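Local coordinates for protein putative drug/sodium antiporter (Escherichia coli, PDB 4Z3N) that probably works as a membrane antiporter of the MATE family, exporting the genotoxin colibactin in exchange for cations, at residues Tyr371-Phe385 with Ile432-Phe444. Sequence-based numbering, arbitrary orientation.
Sequences YAVLQTRIMALALPF and ITGVYFGAMSGTF. With OLC ((2R)-2,3-dihydroxypropyl (9Z)-octadec-9-enoate), chain B; OLC ((2R)-2,3-dihydroxypropyl (9Z)-octadec-9-enoate), chain C; OLC ((2R)-2,3-dihydroxypropyl (9Z)-octadec-9-enoate), chain D.
Ile378 and Tyr436 fill hollows in each other's helices, a reciprocal knobs-into-holes pair that illustrates how two transmembrane helices of a MATE transporter interlock. Helix 371-379 and helix 432-444 run in roughly the same direction, their axes inclined by 32° and 9.4 Å apart at closest approach. The Tyr436 ring drops into the hollow bounded by Leu374, Gln375, Ile378 and Met379. Gln375 CA lies over one ring face in a CH-pi contact, Leu374 CG meets the edge, and Met379 SD approaches obliquely, a Met-aromatic contact. Gln375 itself is tied by its amide to Tyr277 and Thr295 of neighbouring helices. In return Ile378 fits among Thr433, Tyr436, Phe437 and Met440. With CG2 anti to the backbone N, this branch sits over the centre of the Phe437 ring, 3.6 Å from the Phe437 centroid. Beyond the knob pair, Ala382 is a shallow bump against Met440 CB, and Thr443 CG2 packs against Phe385 CB. Monoolein molecules line the flanks: one lays its acyl chain along Met379 and Thr443 and its glycerol end against Ala439, another passes Phe437 and Phe444. At the far end the edge of the Phe444 ring points at the face of Phe385, planes 56° apart, with Phe444 CE1 3.7 Å from Phe385 CG.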
loop_
_atom_site.group_PDB
_atom_site.type_symbol
_atom_site.label_atom_id
_atom_site.label_comp_id
_atom_site.label_asym_id
_atom_site.label_seq_id
_atom_site.Cartn_x
_atom_site.Cartn_y
_atom_site.Cartn_z
ATOM N N TYR A 371 -21.619 -9.554 -14.145
ATOM C CA TYR A 371 -21.443 -9.021 -12.809
ATOM C C TYR A 371 -20.245 -8.078 -12.761
ATOM O O TYR A 371 -20.285 -7.034 -12.104
ATOM C CB TYR A 371 -21.256 -10.153 -11.811
ATOM C CG TYR A 371 -22.533 -10.651 -11.195
ATOM C CD1 TYR A 371 -23.517 -9.770 -10.781
ATOM C CD2 TYR A 371 -22.752 -12.016 -11.010
ATOM C CE1 TYR A 371 -24.693 -10.234 -10.204
ATOM C CE2 TYR A 371 -23.922 -12.490 -10.427
ATOM C CZ TYR A 371 -24.891 -11.594 -10.032
ATOM O OH TYR A 371 -26.061 -12.048 -9.453
ATOM N N ALA A 372 -19.181 -8.455 -13.463
ATOM C CA ALA A 372 -17.971 -7.657 -13.480
ATOM C C ALA A 372 -18.221 -6.319 -14.172
ATOM O O ALA A 372 -17.632 -5.298 -13.797
ATOM C CB ALA A 372 -16.854 -8.414 -14.157
ATOM N N VAL A 373 -19.097 -6.325 -15.173
ATOM C CA VAL A 373 -19.439 -5.108 -15.897
ATOM C C VAL A 373 -20.385 -4.237 -15.071
ATOM O O VAL A 373 -20.236 -3.006 -15.027
ATOM C CB VAL A 373 -20.073 -5.429 -17.289
ATOM C CG1 VAL A 373 -20.670 -4.166 -17.955
ATOM C CG2 VAL A 373 -19.034 -6.087 -18.205
ATOM N N LEU A 374 -21.341 -4.872 -14.396
ATOM C CA LEU A 374 -22.300 -4.133 -13.560
ATOM C C LEU A 374 -21.623 -3.487 -12.338
ATOM O O LEU A 374 -22.003 -2.395 -11.917
ATOM C CB LEU A 374 -23.450 -5.056 -13.115
ATOM C CG LEU A 374 -24.520 -4.382 -12.256
ATOM C CD1 LEU A 374 -25.233 -3.283 -12.989
ATOM C CD2 LEU A 374 -25.524 -5.396 -11.723
ATOM N N GLN A 375 -20.621 -4.177 -11.790
ATOM C CA GLN A 375 -19.849 -3.715 -10.640
ATOM C C GLN A 375 -19.043 -2.475 -11.018
ATOM O O GLN A 375 -19.060 -1.441 -10.322
ATOM C CB GLN A 375 -18.905 -4.819 -10.146
ATOM C CG GLN A 375 -18.044 -4.418 -8.975
ATOM C CD GLN A 375 -16.952 -5.414 -8.627
ATOM O OE1 GLN A 375 -17.119 -6.245 -7.731
ATOM N NE2 GLN A 375 -15.809 -5.308 -9.302
ATOM N N THR A 376 -18.338 -2.595 -12.140
ATOM C CA THR A 376 -17.533 -1.508 -12.647
ATOM C C THR A 376 -18.408 -0.303 -12.972
ATOM O O THR A 376 -18.081 0.831 -12.602
ATOM C CB THR A 376 -16.749 -1.934 -13.886
ATOM O OG1 THR A 376 -15.856 -3.007 -13.541
ATOM C CG2 THR A 376 -15.949 -0.741 -14.450
ATOM N N ARG A 377 -19.531 -0.547 -13.639
ATOM C CA ARG A 377 -20.401 0.548 -14.043
ATOM C C ARG A 377 -20.921 1.318 -12.842
ATOM O O ARG A 377 -21.059 2.553 -12.880
ATOM C CB ARG A 377 -21.578 0.033 -14.860
ATOM C CG ARG A 377 -21.217 -0.470 -16.244
ATOM C CD ARG A 377 -22.392 -0.270 -17.145
ATOM N NE ARG A 377 -22.083 -0.558 -18.536
ATOM C CZ ARG A 377 -22.712 -1.477 -19.257
ATOM N NH1 ARG A 377 -23.682 -2.200 -18.705
ATOM N NH2 ARG A 377 -22.370 -1.664 -20.524
ATOM N N ILE A 378 -21.246 0.585 -11.783
ATOM C CA ILE A 378 -21.792 1.228 -10.598
ATOM C C ILE A 378 -20.704 1.869 -9.735
ATOM O O ILE A 378 -20.805 3.036 -9.400
ATOM C CB ILE A 378 -22.625 0.233 -9.766
ATOM C CG1 ILE A 378 -23.842 -0.225 -10.591
ATOM C CG2 ILE A 378 -23.041 0.867 -8.429
ATOM C CD1 ILE A 378 -24.868 -1.046 -9.833
ATOM N N MET A 379 -19.651 1.120 -9.422
ATOM C CA MET A 379 -18.665 1.547 -8.430
ATOM C C MET A 379 -17.444 2.326 -8.937
ATOM O O MET A 379 -16.741 2.947 -8.137
ATOM C CB MET A 379 -18.147 0.316 -7.672
ATOM C CG MET A 379 -19.214 -0.500 -6.958
ATOM S SD MET A 379 -18.536 -1.985 -6.179
ATOM C CE MET A 379 -17.705 -1.249 -4.770
ATOM N N ALA A 380 -17.191 2.305 -10.243
ATOM C CA ALA A 380 -15.930 2.832 -10.771
ATOM C C ALA A 380 -15.722 4.319 -10.497
ATOM O O ALA A 380 -14.627 4.735 -10.137
ATOM C CB ALA A 380 -15.833 2.578 -12.258
ATOM N N LEU A 381 -16.770 5.113 -10.669
ATOM C CA LEU A 381 -16.654 6.546 -10.465
ATOM C C LEU A 381 -16.385 6.893 -9.005
ATOM O O LEU A 381 -15.924 7.999 -8.711
ATOM C CB LEU A 381 -17.914 7.265 -10.955
ATOM C CG LEU A 381 -18.035 7.322 -12.478
ATOM C CD1 LEU A 381 -19.379 7.882 -12.935
ATOM C CD2 LEU A 381 -16.893 8.153 -12.988
ATOM N N ALA A 382 -16.664 5.966 -8.096
ATOM C CA ALA A 382 -16.341 6.191 -6.695
ATOM C C ALA A 382 -14.830 6.284 -6.521
ATOM O O ALA A 382 -14.351 7.025 -5.666
ATOM C CB ALA A 382 -16.902 5.105 -5.818
ATOM N N LEU A 383 -14.084 5.567 -7.357
ATOM C CA LEU A 383 -12.640 5.453 -7.172
ATOM C C LEU A 383 -11.905 6.797 -7.011
ATOM O O LEU A 383 -11.107 6.941 -6.088
ATOM C CB LEU A 383 -12.027 4.650 -8.316
ATOM C CG LEU A 383 -12.180 3.135 -8.131
ATOM C CD1 LEU A 383 -11.903 2.379 -9.409
ATOM C CD2 LEU A 383 -11.264 2.623 -7.035
ATOM N N PRO A 384 -12.169 7.780 -7.889
ATOM C CA PRO A 384 -11.466 9.070 -7.785
ATOM C C PRO A 384 -11.851 9.798 -6.490
ATOM O O PRO A 384 -11.064 10.565 -5.915
ATOM C CB PRO A 384 -11.938 9.835 -9.024
ATOM C CG PRO A 384 -13.203 9.120 -9.485
ATOM C CD PRO A 384 -13.014 7.695 -9.092
ATOM N N PHE A 385 -13.055 9.513 -6.008
ATOM C CA PHE A 385 -13.490 10.060 -4.731
ATOM C C PHE A 385 -12.723 9.459 -3.544
ATOM O O PHE A 385 -12.577 10.114 -2.516
ATOM C CB PHE A 385 -14.994 9.853 -4.569
ATOM C CG PHE A 385 -15.816 10.828 -5.364
ATOM C CD1 PHE A 385 -16.232 10.512 -6.643
ATOM C CD2 PHE A 385 -16.129 12.090 -4.841
ATOM C CE1 PHE A 385 -16.962 11.417 -7.388
ATOM C CE2 PHE A 385 -16.869 12.993 -5.574
ATOM C CZ PHE A 385 -17.289 12.656 -6.853
ATOM N N ILE A 432 -27.185 -8.224 -5.255
ATOM C CA ILE A 432 -25.792 -7.916 -5.530
ATOM C C ILE A 432 -25.661 -6.427 -5.882
ATOM O O ILE A 432 -24.692 -5.782 -5.498
ATOM C CB ILE A 432 -25.240 -8.811 -6.649
ATOM C CG1 ILE A 432 -25.099 -10.254 -6.137
ATOM C CG2 ILE A 432 -23.913 -8.280 -7.174
ATOM C CD1 ILE A 432 -24.031 -10.446 -5.105
ATOM N N THR A 433 -26.656 -5.887 -6.584
ATOM C CA THR A 433 -26.704 -4.461 -6.903
ATOM C C THR A 433 -26.698 -3.635 -5.628
ATOM O O THR A 433 -26.205 -2.500 -5.605
ATOM C CB THR A 433 -27.956 -4.097 -7.731
ATOM O OG1 THR A 433 -27.768 -4.518 -9.081
ATOM C CG2 THR A 433 -28.192 -2.608 -7.734
ATOM N N GLY A 434 -27.249 -4.217 -4.562
ATOM C CA GLY A 434 -27.291 -3.566 -3.263
ATOM C C GLY A 434 -25.924 -3.536 -2.598
ATOM O O GLY A 434 -25.589 -2.569 -1.952
ATOM N N VAL A 435 -25.154 -4.604 -2.738
ATOM C CA VAL A 435 -23.790 -4.621 -2.259
ATOM C C VAL A 435 -22.985 -3.496 -2.913
ATOM O O VAL A 435 -22.389 -2.659 -2.232
ATOM C CB VAL A 435 -23.096 -5.972 -2.561
ATOM C CG1 VAL A 435 -21.666 -5.965 -2.016
ATOM C CG2 VAL A 435 -23.894 -7.142 -1.989
ATOM N N TYR A 436 -22.979 -3.489 -4.243
ATOM C CA TYR A 436 -22.246 -2.499 -5.012
ATOM C C TYR A 436 -22.546 -1.066 -4.542
ATOM O O TYR A 436 -21.625 -0.267 -4.315
ATOM C CB TYR A 436 -22.580 -2.631 -6.487
ATOM C CG TYR A 436 -22.231 -3.948 -7.109
ATOM C CD1 TYR A 436 -21.287 -4.787 -6.543
ATOM C CD2 TYR A 436 -22.845 -4.345 -8.288
ATOM C CE1 TYR A 436 -20.957 -6.001 -7.150
ATOM C CE2 TYR A 436 -22.535 -5.540 -8.899
ATOM C CZ TYR A 436 -21.593 -6.365 -8.333
ATOM O OH TYR A 436 -21.307 -7.545 -8.969
ATOM N N PHE A 437 -23.825 -0.736 -4.395
ATOM C CA PHE A 437 -24.174 0.616 -3.999
ATOM C C PHE A 437 -23.799 0.867 -2.537
ATOM O O PHE A 437 -23.248 1.915 -2.196
ATOM C CB PHE A 437 -25.663 0.900 -4.226
ATOM C CG PHE A 437 -25.992 1.287 -5.634
ATOM C CD1 PHE A 437 -25.597 2.526 -6.134
ATOM C CD2 PHE A 437 -26.684 0.414 -6.469
ATOM C CE1 PHE A 437 -25.891 2.899 -7.446
ATOM C CE2 PHE A 437 -26.982 0.776 -7.783
ATOM C CZ PHE A 437 -26.583 2.023 -8.273
ATOM N N GLY A 438 -24.089 -0.101 -1.679
ATOM C CA GLY A 438 -23.852 0.077 -0.268
ATOM C C GLY A 438 -22.380 0.276 0.003
ATOM O O GLY A 438 -21.990 1.165 0.763
ATOM N N ALA A 439 -21.565 -0.542 -0.652
ATOM C CA ALA A 439 -20.143 -0.613 -0.372
ATOM C C ALA A 439 -19.422 0.690 -0.708
ATOM O O ALA A 439 -18.473 1.069 -0.021
ATOM C CB ALA A 439 -19.522 -1.779 -1.131
ATOM N N MET A 440 -19.877 1.388 -1.745
ATOM C CA MET A 440 -19.227 2.637 -2.139
ATOM C C MET A 440 -19.748 3.872 -1.365
ATOM O O MET A 440 -19.164 4.950 -1.427
ATOM C CB MET A 440 -19.369 2.848 -3.655
ATOM C CG MET A 440 -20.744 3.270 -4.139
ATOM S SD MET A 440 -20.754 3.574 -5.929
ATOM C CE MET A 440 -22.468 4.055 -6.140
ATOM N N SER A 441 -20.821 3.703 -0.604
ATOM C CA SER A 441 -21.383 4.807 0.173
ATOM C C SER A 441 -20.443 5.314 1.284
ATOM O O SER A 441 -20.531 6.454 1.678
ATOM C CB SER A 441 -22.745 4.397 0.777
ATOM O OG SER A 441 -22.583 3.436 1.807
ATOM N N GLY A 442 -19.560 4.461 1.785
ATOM C CA GLY A 442 -18.540 4.882 2.724
ATOM C C GLY A 442 -17.524 5.843 2.125
ATOM O O GLY A 442 -17.016 6.721 2.817
ATOM N N THR A 443 -17.232 5.676 0.836
ATOM C CA THR A 443 -16.298 6.546 0.124
ATOM C C THR A 443 -16.846 7.954 0.007
ATOM O O THR A 443 -16.099 8.936 -0.053
ATOM C CB THR A 443 -15.973 5.985 -1.307
ATOM O OG1 THR A 443 -15.040 4.904 -1.191
ATOM C CG2 THR A 443 -15.366 7.061 -2.218
ATOM N N PHE A 444 -18.161 8.068 -0.058
ATOM C CA PHE A 444 -18.712 9.402 -0.231
ATOM C C PHE A 444 -18.767 10.146 1.101
ATOM O O PHE A 444 -18.278 11.264 1.192
ATOM C CB PHE A 444 -20.059 9.320 -0.955
ATOM C CG PHE A 444 -19.903 8.907 -2.399
ATOM C CD1 PHE A 444 -19.318 9.774 -3.323
ATOM C CD2 PHE A 444 -20.261 7.635 -2.819
ATOM C CE1 PHE A 444 -19.134 9.387 -4.650
ATOM C CE2 PHE A 444 -20.078 7.242 -4.142
ATOM C CZ PHE A 444 -19.517 8.123 -5.056
HETATM C C18 OLC B . -7.558 1.657 -0.497
HETATM C C10 OLC B . -15.083 1.672 -5.046
HETATM C C9 OLC B . -14.292 0.694 -5.532
HETATM C C17 OLC B . -8.693 1.575 -1.499
HETATM C C11 OLC B . -15.214 1.905 -3.553
HETATM C C8 OLC B . -14.736 -0.085 -6.759
HETATM C C24 OLC B . -17.625 -2.471 1.569
HETATM C C16 OLC B . -10.005 1.781 -0.776
HETATM C C12 OLC B . -14.370 0.932 -2.739
HETATM C C7 OLC B . -13.684 -1.081 -7.213
HETATM C C15 OLC B . -11.160 1.816 -1.769
HETATM C C13 OLC B . -13.684 1.678 -1.594
HETATM C C6 OLC B . -13.687 -2.312 -6.327
HETATM C C14 OLC B . -12.353 1.064 -1.196
HETATM C C5 OLC B . -15.098 -2.814 -6.105
HETATM C C4 OLC B . -15.146 -3.673 -4.849
HETATM C C3 OLC B . -14.468 -2.963 -3.695
HETATM C C2 OLC B . -14.856 -3.562 -2.356
HETATM C C21 OLC B . -15.757 -1.240 0.469
HETATM C C1 OLC B . -14.762 -2.503 -1.266
HETATM C C22 OLC B . -16.524 -1.445 1.764
HETATM O O19 OLC B . -13.958 -1.583 -1.333
HETATM O O25 OLC B . -17.660 -3.338 2.685
HETATM O O23 OLC B . -15.642 -1.902 2.772
HETATM O O20 OLC B . -15.707 -2.472 -0.230
HETATM C C9 OLC C . -20.755 9.129 -8.452
HETATM C C8 OLC C . -21.174 7.670 -8.361
HETATM C C7 OLC C . -22.528 7.461 -9.007
HETATM C C6 OLC C . -22.558 6.119 -9.720
HETATM C C5 OLC C . -23.948 5.883 -10.279
HETATM C C4 OLC C . -23.947 4.684 -11.216
HETATM C C3 OLC C . -25.353 4.113 -11.365
HETATM C C2 OLC C . -25.490 3.423 -12.708
HETATM C C1 OLC C . -26.228 2.109 -12.551
HETATM C C9 OLC D . -22.056 5.406 -15.600
HETATM C C8 OLC D . -23.067 4.368 -16.042
HETATM C C7 OLC D . -22.765 3.886 -17.451
HETATM C C6 OLC D . -23.746 2.808 -17.887
HETATM C C5 OLC D . -23.601 2.513 -19.371
HETATM C C4 OLC D . -24.779 1.659 -19.825
HETATM C C3 OLC D . -25.422 2.194 -21.097
HETATM C C2 OLC D . -26.624 1.352 -21.503
HETATM C C1 OLC D . -26.222 0.161 -22.349
HETATM O O HOH W 1 -28.243 -10.238 -7.914
#